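Local coordinates for protein ornithine decarboxylase (Entamoeba histolytica, PDB 4AIB) that probably catalyses the pyridoxal phosphate-dependent decarboxylation of L-ornithine to putrescine, the single step between the two in polyamine biosynthesis, as a homodimer, at residues A[321-329]-A[340-348]; A[19-29]-A[354-365]. All blocks are in the same frame, centred on the assembly; numbering follows the deposited sequence.

Contact 1: A[321-329]-A[340-348]; sequences NTKMYESII and VATQELPEM
The first torsion of Ile329 sets CG1 beside its own backbone N (chi1 -45°), and the nearly extended second torsion carries CD1 across to Ala341 and Leu345 on the facing strand. These residues belong to an antiparallel beta hairpin at the edge of the C-terminal beta domain, formed by strands 324-330 and 341-346. Evidence for the register comes from reciprocal backbone bonds at the hydrogen-bonded pairs: Tyr325 N donates to Leu345 O at 2.9 Å and Leu345 N returns to Tyr325 O, while Ser327 and Gln343 repeat the exchange. The pairing ends in a classic beta bulge, where Val340 and Ala341 both face Ile329; Val340 N reaches Ile329 O at 2.9 Å, and the bond from Ala341 N to the same oxygen is weak.

The two faces of the hairpin differ in character. On one, Ile329 CD1 lies 3.7 Å from Leu345 CD1, the two side chains crossing at about a right angle, and Ser327 OG rests 3.6 Å from Leu345 CB. Leu355 packs on Ile329, and Cys313 on Leu345. The other face holds Glu326, Glu344, Ile328 and Thr342 and is largely exposed; there the Ile328 and Thr342 side chains lie side by side, with Ile328 CD1 3.6 Å from Thr342 CG2. Gln343 is on the same face as Ser327 and Leu345, and its OE1 accepts a bond from Cys311 N.

Tyr325 O is gripped twice: Leu345 N and Ser327 OG reach it from opposite faces of the carbonyl plane, the hydroxyl at 3.2 Å.

Contact 2: A[19-29]-A[354-365]; sequences FEPENQPLGFW and WLLFPNMGAYTI
The beta domain of fold type III decarboxylases carries this contact, which spans two strands that are not direct neighbours: 27-31 and 354-360 each pair antiparallel with strand 267-281, which lies between them. The separation supports this reading, since Gly27 CA and Trp354 CA are 8.9 Å apart and no hydrogen bond links the two segments; contact is made chiefly by the two indoles, against side chains and some backbone atoms.

At one end the indole of Trp354 is bordered by Phe19, Gln24, Pro25, Gly27 and Phe28. Phe28 takes the first torsion that sets CG between its backbone N and carbonyl carbon (chi1 63°), which places its ring where CE2 lies 3.6 Å from Trp354 CZ3. The two planes are inclined at 49°, an oblique arrangement with centroids 5.7 Å apart. Pro25 CD approaches Trp354 CH2 at 4.2 Å and also lies over one face of the Phe19 ring, displaced toward the rim. Gln24 lies antiparallel alongside the indole, its amide plane steeply turned (75°) against it. Ile16 of helix 6-16 also packs on Trp354.

At the other end Trp29 crosses Met360 at about a right angle. Met360 CB meets the indole edge in its plane, 3.5 Å from Trp29 CZ3, and Trp29 CZ2 comes within 3.7 Å of Ile365 C.

With no hydrogen bond across the segments, and Gln24 NE2 held instead by Leu273 O, the Phe28-Trp354 and Trp29-Met360 packing indicates that the segments are joined mainly by apolar and aromatic contact.

Contact 1 falls within the long stretch of chain that separates the two segments of contact 2; there are about 18 Å between their centres, and both reach the same mixed sheet. Leu355 joins them: its CD1 is 3.6 Å from Met348 SD, and its CD2 is 3.7 Å from Ile329 CD1, so the hairpin face bearing Ile329 packs on the strand that carries Trp354. Their relations to the catalytic apparatus differ. The Ile365 side chain of contact 2 is about 10 Å from that of Lys57, the predicted pyridoxal phosphate lysine, which bears no cofactor here. Cys334, the predicted proton donor, lies in the unmodelled part of the 330-339 connection, so its position relative to contact 1 cannot be measured.

Contact 1: A[321-329]-A[340-348]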
loop_
_atom_site.group_PDB
_atom_site.type_symbol
_atom_site.label_atom_id
_atom_site.label_comp_id
_atom_site.label_asym_id
_atom_site.label_seq_id
_atom_site.Cartn_x
_atom_site.Cartn_y
_atom_site.Cartn_z
ATOM N N ASN A 321 28.752 25.203 9.782
ATOM C CA ASN A 321 28.342 25.093 11.179
ATOM C C ASN A 321 26.941 25.663 11.403
ATOM O O ASN A 321 26.773 26.723 12.012
ATOM C CB ASN A 321 29.365 25.772 12.099
ATOM C CG ASN A 321 30.711 25.067 12.099
ATOM O OD1 ASN A 321 31.253 24.727 11.046
ATOM N ND2 ASN A 321 31.264 24.855 13.289
ATOM N N THR A 322 25.939 24.947 10.895
ATOM C CA THR A 322 24.539 25.343 11.037
ATOM C C THR A 322 23.840 24.456 12.065
ATOM O O THR A 322 22.614 24.326 12.048
ATOM C CB THR A 322 23.784 25.256 9.692
ATOM O OG1 THR A 322 24.689 25.507 8.613
ATOM C CG2 THR A 322 22.638 26.267 9.641
ATOM N N LYS A 323 24.635 23.855 12.952
ATOM C CA LYS A 323 24.154 22.956 14.012
ATOM C C LYS A 323 23.305 21.805 13.463
ATOM O O LYS A 323 22.072 21.853 13.502
ATOM C CB LYS A 323 23.401 23.724 15.113
ATOM C CG LYS A 323 24.224 24.766 15.864
ATOM C CD LYS A 323 24.130 26.153 15.236
ATOM C CE LYS A 323 22.785 26.812 15.510
ATOM N NZ LYS A 323 22.634 28.099 14.776
ATOM N N MET A 324 23.975 20.779 12.949
ATOM C CA MET A 324 23.297 19.605 12.408
ATOM C C MET A 324 22.897 18.617 13.500
ATOM O O MET A 324 23.717 18.235 14.339
ATOM C CB MET A 324 24.170 18.915 11.358
ATOM C CG MET A 324 23.761 19.191 9.920
ATOM S SD MET A 324 23.894 20.913 9.412
ATOM C CE MET A 324 23.382 20.773 7.702
ATOM N N TYR A 325 21.629 18.211 13.477
ATOM C CA TYR A 325 21.095 17.239 14.429
ATOM C C TYR A 325 20.578 15.998 13.703
ATOM O O TYR A 325 20.086 16.094 12.577
ATOM C CB TYR A 325 19.965 17.860 15.257
ATOM C CG TYR A 325 20.358 19.099 16.032
ATOM C CD1 TYR A 325 21.046 19.000 17.243
ATOM C CD2 TYR A 325 20.032 20.371 15.562
ATOM C CE1 TYR A 325 21.405 20.133 17.957
ATOM C CE2 TYR A 325 20.385 21.510 16.272
ATOM C CZ TYR A 325 21.072 21.385 17.467
ATOM O OH TYR A 325 21.426 22.511 18.173
ATOM N N GLU A 326 20.694 14.840 14.352
ATOM C CA GLU A 326 20.160 13.592 13.807
ATOM C C GLU A 326 18.635 13.645 13.811
ATOM O O GLU A 326 18.002 13.569 14.867
ATOM C CB GLU A 326 20.666 12.383 14.602
ATOM C CG GLU A 326 20.192 11.039 14.063
ATOM C CD GLU A 326 20.604 9.862 14.931
ATOM O OE1 GLU A 326 20.832 10.052 16.146
ATOM O OE2 GLU A 326 20.696 8.738 14.395
ATOM N N SER A 327 18.055 13.780 12.622
ATOM C CA SER A 327 16.617 13.977 12.483
ATOM C C SER A 327 15.898 12.730 11.981
ATOM O O SER A 327 16.368 12.060 11.057
ATOM C CB SER A 327 16.331 15.164 11.558
ATOM O OG SER A 327 16.944 16.347 12.045
ATOM N N ILE A 328 14.763 12.430 12.612
ATOM C CA ILE A 328 13.885 11.330 12.216
ATOM C C ILE A 328 12.645 11.914 11.544
ATOM O O ILE A 328 11.880 12.650 12.169
ATOM C CB ILE A 328 13.445 10.475 13.434
ATOM C CG1 ILE A 328 14.656 9.934 14.216
ATOM C CG2 ILE A 328 12.492 9.361 13.009
ATOM C CD1 ILE A 328 15.324 8.707 13.624
ATOM N N ILE A 329 12.449 11.585 10.271
ATOM C CA ILE A 329 11.318 12.117 9.513
ATOM C C ILE A 329 10.230 11.058 9.351
ATOM O O ILE A 329 10.490 9.944 8.891
ATOM C CB ILE A 329 11.753 12.666 8.136
ATOM C CG1 ILE A 329 13.015 13.522 8.274
ATOM C CG2 ILE A 329 10.633 13.489 7.512
ATOM C CD1 ILE A 329 13.850 13.596 7.015
ATOM N N VAL A 340 10.158 7.760 7.038
ATOM C CA VAL A 340 10.642 7.897 5.658
ATOM C C VAL A 340 12.151 8.130 5.524
ATOM O O VAL A 340 12.755 7.716 4.530
ATOM C CB VAL A 340 9.865 8.978 4.860
ATOM C CG1 VAL A 340 8.465 8.489 4.515
ATOM C CG2 VAL A 340 9.810 10.299 5.617
ATOM N N ALA A 341 12.752 8.790 6.515
ATOM C CA ALA A 341 14.187 9.085 6.483
ATOM C C ALA A 341 14.797 9.328 7.861
ATOM O O ALA A 341 14.203 9.986 8.715
ATOM C CB ALA A 341 14.469 10.271 5.567
ATOM N N THR A 342 15.992 8.779 8.062
ATOM C CA THR A 342 16.808 9.074 9.233
ATOM C C THR A 342 18.088 9.731 8.734
ATOM O O THR A 342 18.983 9.061 8.208
ATOM C CB THR A 342 17.112 7.803 10.050
ATOM O OG1 THR A 342 15.881 7.232 10.511
ATOM C CG2 THR A 342 18.003 8.120 11.251
ATOM N N GLN A 343 18.161 11.051 8.884
ATOM C CA GLN A 343 19.226 11.826 8.262
ATOM C C GLN A 343 19.698 12.993 9.121
ATOM O O GLN A 343 18.958 13.496 9.971
ATOM C CB GLN A 343 18.761 12.335 6.896
ATOM C CG GLN A 343 19.880 12.564 5.893
ATOM C CD GLN A 343 19.369 12.696 4.471
ATOM O OE1 GLN A 343 18.169 12.837 4.241
ATOM N NE2 GLN A 343 20.283 12.646 3.507
ATOM N N GLU A 344 20.943 13.399 8.880
ATOM C CA GLU A 344 21.554 14.564 9.505
ATOM C C GLU A 344 20.976 15.832 8.875
ATOM O O GLU A 344 21.164 16.081 7.681
ATOM C CB GLU A 344 23.073 14.505 9.310
ATOM C CG GLU A 344 23.872 15.560 10.061
ATOM C CD GLU A 344 24.331 15.114 11.440
ATOM O OE1 GLU A 344 23.649 14.282 12.079
ATOM O OE2 GLU A 344 25.385 15.610 11.891
ATOM N N LEU A 345 20.265 16.620 9.680
ATOM C CA LEU A 345 19.590 17.829 9.201
ATOM C C LEU A 345 19.646 18.973 10.215
ATOM O O LEU A 345 19.643 18.728 11.422
ATOM C CB LEU A 345 18.128 17.522 8.856
ATOM C CG LEU A 345 17.819 16.882 7.500
ATOM C CD1 LEU A 345 16.456 16.212 7.535
ATOM C CD2 LEU A 345 17.885 17.905 6.374
ATOM N N PRO A 346 19.684 20.231 9.729
ATOM C CA PRO A 346 19.640 21.374 10.646
ATOM C C PRO A 346 18.263 21.510 11.294
ATOM O O PRO A 346 17.285 20.967 10.772
ATOM C CB PRO A 346 19.917 22.568 9.728
ATOM C CG PRO A 346 19.453 22.128 8.383
ATOM C CD PRO A 346 19.753 20.658 8.318
ATOM N N GLU A 347 18.192 22.214 12.421
ATOM C CA GLU A 347 16.924 22.431 13.117
ATOM C C GLU A 347 15.955 23.196 12.219
ATOM O O GLU A 347 16.282 24.267 11.704
ATOM C CB GLU A 347 17.138 23.175 14.439
ATOM C CG GLU A 347 15.913 23.193 15.346
ATOM C CD GLU A 347 16.083 24.082 16.566
ATOM O OE1 GLU A 347 16.715 25.155 16.451
ATOM O OE2 GLU A 347 15.570 23.710 17.643
ATOM N N MET A 348 14.767 22.627 12.033
ATOM C CA MET A 348 13.774 23.184 11.121
ATOM C C MET A 348 12.536 23.691 11.852
ATOM O O MET A 348 12.225 23.240 12.955
ATOM C CB MET A 348 13.382 22.148 10.064
ATOM C CG MET A 348 14.490 21.824 9.074
ATOM S SD MET A 348 14.038 20.561 7.870
ATOM C CE MET A 348 14.114 19.073 8.866
#

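Contact 2: A[19-29]-A[354-365]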
loop_
_atom_site.group_PDB
_atom_site.type_symbol
_atom_site.label_atom_id
_atom_site.label_comp_id
_atom_site.label_asym_id
_atom_site.label_seq_id
_atom_site.Cartn_x
_atom_site.Cartn_y
_atom_site.Cartn_z
ATOM N N PHE A 19 3.412 30.038 -0.635
ATOM C CA PHE A 19 2.682 29.468 0.497
ATOM C C PHE A 19 3.062 30.047 1.857
ATOM O O PHE A 19 4.223 30.375 2.111
ATOM C CB PHE A 19 2.849 27.945 0.533
ATOM C CG PHE A 19 2.349 27.248 -0.699
ATOM C CD1 PHE A 19 0.986 27.149 -0.955
ATOM C CD2 PHE A 19 3.243 26.692 -1.607
ATOM C CE1 PHE A 19 0.523 26.509 -2.095
ATOM C CE2 PHE A 19 2.787 26.047 -2.747
ATOM C CZ PHE A 19 1.425 25.955 -2.991
ATOM N N GLU A 20 2.054 30.164 2.717
ATOM C CA GLU A 20 2.230 30.462 4.133
ATOM C C GLU A 20 1.873 29.202 4.930
ATOM O O GLU A 20 1.268 28.282 4.374
ATOM C CB GLU A 20 1.334 31.636 4.546
ATOM C CG GLU A 20 1.944 33.013 4.314
ATOM C CD GLU A 20 2.037 33.390 2.845
ATOM O OE1 GLU A 20 1.018 33.287 2.128
ATOM O OE2 GLU A 20 3.137 33.789 2.406
ATOM N N PRO A 21 2.254 29.144 6.226
ATOM C CA PRO A 21 1.913 27.987 7.065
ATOM C C PRO A 21 0.430 27.607 7.026
ATOM O O PRO A 21 0.098 26.422 7.064
ATOM C CB PRO A 21 2.295 28.453 8.470
ATOM C CG PRO A 21 3.413 29.408 8.247
ATOM C CD PRO A 21 3.133 30.093 6.938
ATOM N N GLU A 22 -0.441 28.611 6.936
ATOM C CA GLU A 22 -1.891 28.406 6.966
ATOM C C GLU A 22 -2.437 27.681 5.736
ATOM O O GLU A 22 -3.398 26.923 5.844
ATOM C CB GLU A 22 -2.627 29.742 7.136
ATOM C CG GLU A 22 -2.372 30.462 8.453
ATOM C CD GLU A 22 -1.187 31.409 8.392
ATOM O OE1 GLU A 22 -0.036 30.931 8.301
ATOM O OE2 GLU A 22 -1.407 32.637 8.446
ATOM N N ASN A 23 -1.823 27.916 4.576
ATOM C CA ASN A 23 -2.348 27.409 3.304
ATOM C C ASN A 23 -1.497 26.342 2.607
ATOM O O ASN A 23 -1.909 25.792 1.581
ATOM C CB ASN A 23 -2.636 28.573 2.341
ATOM C CG ASN A 23 -1.420 29.457 2.096
ATOM O OD1 ASN A 23 -0.305 28.972 1.902
ATOM N ND2 ASN A 23 -1.640 30.767 2.091
ATOM N N GLN A 24 -0.322 26.054 3.167
ATOM C CA GLN A 24 0.630 25.117 2.557
ATOM C C GLN A 24 0.102 23.678 2.475
ATOM O O GLN A 24 -0.409 23.146 3.463
ATOM C CB GLN A 24 1.988 25.156 3.278
ATOM C CG GLN A 24 1.957 24.765 4.750
ATOM C CD GLN A 24 3.325 24.392 5.294
ATOM O OE1 GLN A 24 4.330 25.032 4.981
ATOM N NE2 GLN A 24 3.367 23.353 6.119
ATOM N N PRO A 25 0.227 23.046 1.291
ATOM C CA PRO A 25 -0.215 21.664 1.120
ATOM C C PRO A 25 0.795 20.671 1.693
ATOM O O PRO A 25 1.878 21.071 2.129
ATOM C CB PRO A 25 -0.307 21.519 -0.400
ATOM C CG PRO A 25 0.727 22.455 -0.924
ATOM C CD PRO A 25 0.808 23.598 0.051
ATOM N N LEU A 26 0.434 19.389 1.687
ATOM C CA LEU A 26 1.305 18.323 2.184
ATOM C C LEU A 26 2.610 18.237 1.391
ATOM O O LEU A 26 3.657 17.891 1.939
ATOM C CB LEU A 26 0.576 16.974 2.157
ATOM C CG LEU A 26 -0.715 16.814 2.973
ATOM C CD1 LEU A 26 -1.417 15.516 2.604
ATOM C CD2 LEU A 26 -0.457 16.875 4.473
ATOM N N GLY A 27 2.532 18.563 0.103
ATOM C CA GLY A 27 3.701 18.583 -0.772
ATOM C C GLY A 27 3.335 18.739 -2.234
ATOM O O GLY A 27 2.154 18.807 -2.585
ATOM N N PHE A 28 4.354 18.802 -3.088
ATOM C CA PHE A 28 4.157 18.865 -4.535
ATOM C C PHE A 28 5.282 18.170 -5.301
ATOM O O PHE A 28 6.414 18.084 -4.820
ATOM C CB PHE A 28 3.974 20.316 -5.013
ATOM C CG PHE A 28 5.173 21.198 -4.786
ATOM C CD1 PHE A 28 6.172 21.302 -5.751
ATOM C CD2 PHE A 28 5.293 21.945 -3.619
ATOM C CE1 PHE A 28 7.274 22.118 -5.549
ATOM C CE2 PHE A 28 6.393 22.765 -3.412
ATOM C CZ PHE A 28 7.382 22.854 -4.379
ATOM N N TRP A 29 4.955 17.679 -6.495
ATOM C CA TRP A 29 5.914 16.977 -7.344
ATOM C C TRP A 29 6.507 17.884 -8.383
ATOM O O TRP A 29 5.832 18.781 -8.893
ATOM C CB TRP A 29 5.244 15.791 -8.027
ATOM C CG TRP A 29 4.772 14.715 -7.078
ATOM C CD1 TRP A 29 3.507 14.579 -6.508
ATOM C CD2 TRP A 29 5.545 13.577 -6.561
ATOM N NE1 TRP A 29 3.450 13.472 -5.699
ATOM C CE2 TRP A 29 4.634 12.826 -5.686
ATOM C CE3 TRP A 29 6.847 13.122 -6.728
ATOM C CZ2 TRP A 29 5.037 11.677 -5.019
ATOM C CZ3 TRP A 29 7.241 11.962 -6.050
ATOM C CH2 TRP A 29 6.357 11.258 -5.218
ATOM N N TRP A 354 11.092 23.336 4.339
ATOM C CA TRP A 354 10.639 22.305 3.405
ATOM C C TRP A 354 11.715 21.296 3.109
ATOM O O TRP A 354 12.910 21.575 3.257
ATOM C CB TRP A 354 10.159 22.942 2.104
ATOM C CG TRP A 354 8.802 23.605 2.192
ATOM C CD1 TRP A 354 8.443 24.717 2.949
ATOM C CD2 TRP A 354 7.574 23.225 1.474
ATOM N NE1 TRP A 354 7.122 25.033 2.764
ATOM C CE2 TRP A 354 6.543 24.182 1.893
ATOM C CE3 TRP A 354 7.239 22.226 0.566
ATOM C CZ2 TRP A 354 5.243 24.119 1.411
ATOM C CZ3 TRP A 354 5.925 22.173 0.088
ATOM C CH2 TRP A 354 4.952 23.099 0.501
ATOM N N LEU A 355 11.291 20.110 2.681
ATOM C CA LEU A 355 12.201 19.020 2.339
ATOM C C LEU A 355 12.065 18.646 0.870
ATOM O O LEU A 355 10.954 18.502 0.366
ATOM C CB LEU A 355 11.903 17.786 3.198
ATOM C CG LEU A 355 12.495 17.621 4.601
ATOM C CD1 LEU A 355 12.012 18.685 5.572
ATOM C CD2 LEU A 355 12.154 16.238 5.131
ATOM N N LEU A 356 13.198 18.493 0.187
ATOM C CA LEU A 356 13.205 17.968 -1.175
ATOM C C LEU A 356 13.785 16.559 -1.195
ATOM O O LEU A 356 14.934 16.346 -0.802
ATOM C CB LEU A 356 13.981 18.889 -2.128
ATOM C CG LEU A 356 14.413 18.369 -3.511
ATOM C CD1 LEU A 356 13.229 18.157 -4.444
ATOM C CD2 LEU A 356 15.424 19.310 -4.153
ATOM N N PHE A 357 12.973 15.604 -1.638
ATOM C CA PHE A 357 13.420 14.232 -1.840
ATOM C C PHE A 357 13.791 14.057 -3.312
ATOM O O PHE A 357 12.906 13.935 -4.164
ATOM C CB PHE A 357 12.326 13.238 -1.432
ATOM C CG PHE A 357 12.003 13.253 0.038
ATOM C CD1 PHE A 357 11.060 14.140 0.551
ATOM C CD2 PHE A 357 12.631 12.370 0.910
ATOM C CE1 PHE A 357 10.758 14.152 1.905
ATOM C CE2 PHE A 357 12.333 12.377 2.265
ATOM C CZ PHE A 357 11.396 13.270 2.762
ATOM N N PRO A 358 15.103 14.063 -3.621
ATOM C CA PRO A 358 15.560 13.983 -5.007
ATOM C C PRO A 358 15.342 12.597 -5.601
ATOM O O PRO A 358 15.592 11.588 -4.934
ATOM C CB PRO A 358 17.065 14.287 -4.911
ATOM C CG PRO A 358 17.291 14.807 -3.530
ATOM C CD PRO A 358 16.238 14.158 -2.690
ATOM N N ASN A 359 14.874 12.571 -6.848
ATOM C CA ASN A 359 14.632 11.339 -7.600
ATOM C C ASN A 359 13.654 10.378 -6.917
ATOM O O ASN A 359 14.061 9.402 -6.277
ATOM C CB ASN A 359 15.952 10.633 -7.950
ATOM C CG ASN A 359 16.963 11.565 -8.594
ATOM O OD1 ASN A 359 16.639 12.322 -9.511
ATOM N ND2 ASN A 359 18.201 11.507 -8.120
ATOM N N MET A 360 12.365 10.676 -7.054
ATOM C CA MET A 360 11.302 9.815 -6.544
ATOM C C MET A 360 10.484 9.269 -7.714
ATOM O O MET A 360 10.995 9.150 -8.826
ATOM C CB MET A 360 10.413 10.580 -5.558
ATOM C CG MET A 360 11.133 11.100 -4.320
ATOM S SD MET A 360 11.688 9.814 -3.183
ATOM C CE MET A 360 10.139 9.313 -2.434
ATOM N N GLY A 361 9.222 8.930 -7.467
ATOM C CA GLY A 361 8.352 8.412 -8.521
ATOM C C GLY A 361 8.575 6.942 -8.825
ATOM O O GLY A 361 7.692 6.277 -9.370
ATOM N N ALA A 362 9.760 6.438 -8.481
ATOM C CA ALA A 362 10.080 5.024 -8.633
ATOM C C ALA A 362 9.293 4.202 -7.614
ATOM O O ALA A 362 9.694 4.085 -6.451
ATOM C CB ALA A 362 11.578 4.795 -8.481
ATOM N N TYR A 363 8.162 3.657 -8.066
ATOM C CA TYR A 363 7.208 2.908 -7.226
ATOM C C TYR A 363 6.506 3.741 -6.143
ATOM O O TYR A 363 5.563 3.263 -5.505
ATOM C CB TYR A 363 7.850 1.652 -6.610
ATOM C CG TYR A 363 7.906 0.456 -7.536
ATOM C CD1 TYR A 363 6.751 -0.262 -7.852
ATOM C CD2 TYR A 363 9.117 0.030 -8.084
ATOM C CE1 TYR A 363 6.799 -1.360 -8.696
ATOM C CE2 TYR A 363 9.174 -1.068 -8.930
ATOM C CZ TYR A 363 8.014 -1.759 -9.232
ATOM O OH TYR A 363 8.069 -2.850 -10.069
ATOM N N THR A 364 6.957 4.980 -5.946
ATOM C CA THR A 364 6.404 5.854 -4.907
ATOM C C THR A 364 5.208 6.685 -5.390
ATOM O O THR A 364 4.555 7.354 -4.587
ATOM C CB THR A 364 7.478 6.790 -4.305
ATOM O OG1 THR A 364 8.057 7.596 -5.339
ATOM C CG2 THR A 364 8.574 5.988 -3.608
ATOM N N ILE A 365 4.930 6.616 -6.695
ATOM C CA ILE A 365 3.823 7.343 -7.357
ATOM C C ILE A 365 3.596 8.782 -6.842
ATOM O O ILE A 365 2.603 9.098 -6.181
ATOM C CB ILE A 365 2.510 6.492 -7.445
ATOM C CG1 ILE A 365 1.407 7.222 -8.231
ATOM C CG2 ILE A 365 2.003 6.064 -6.069
ATOM C CD1 ILE A 365 1.647 7.319 -9.723
#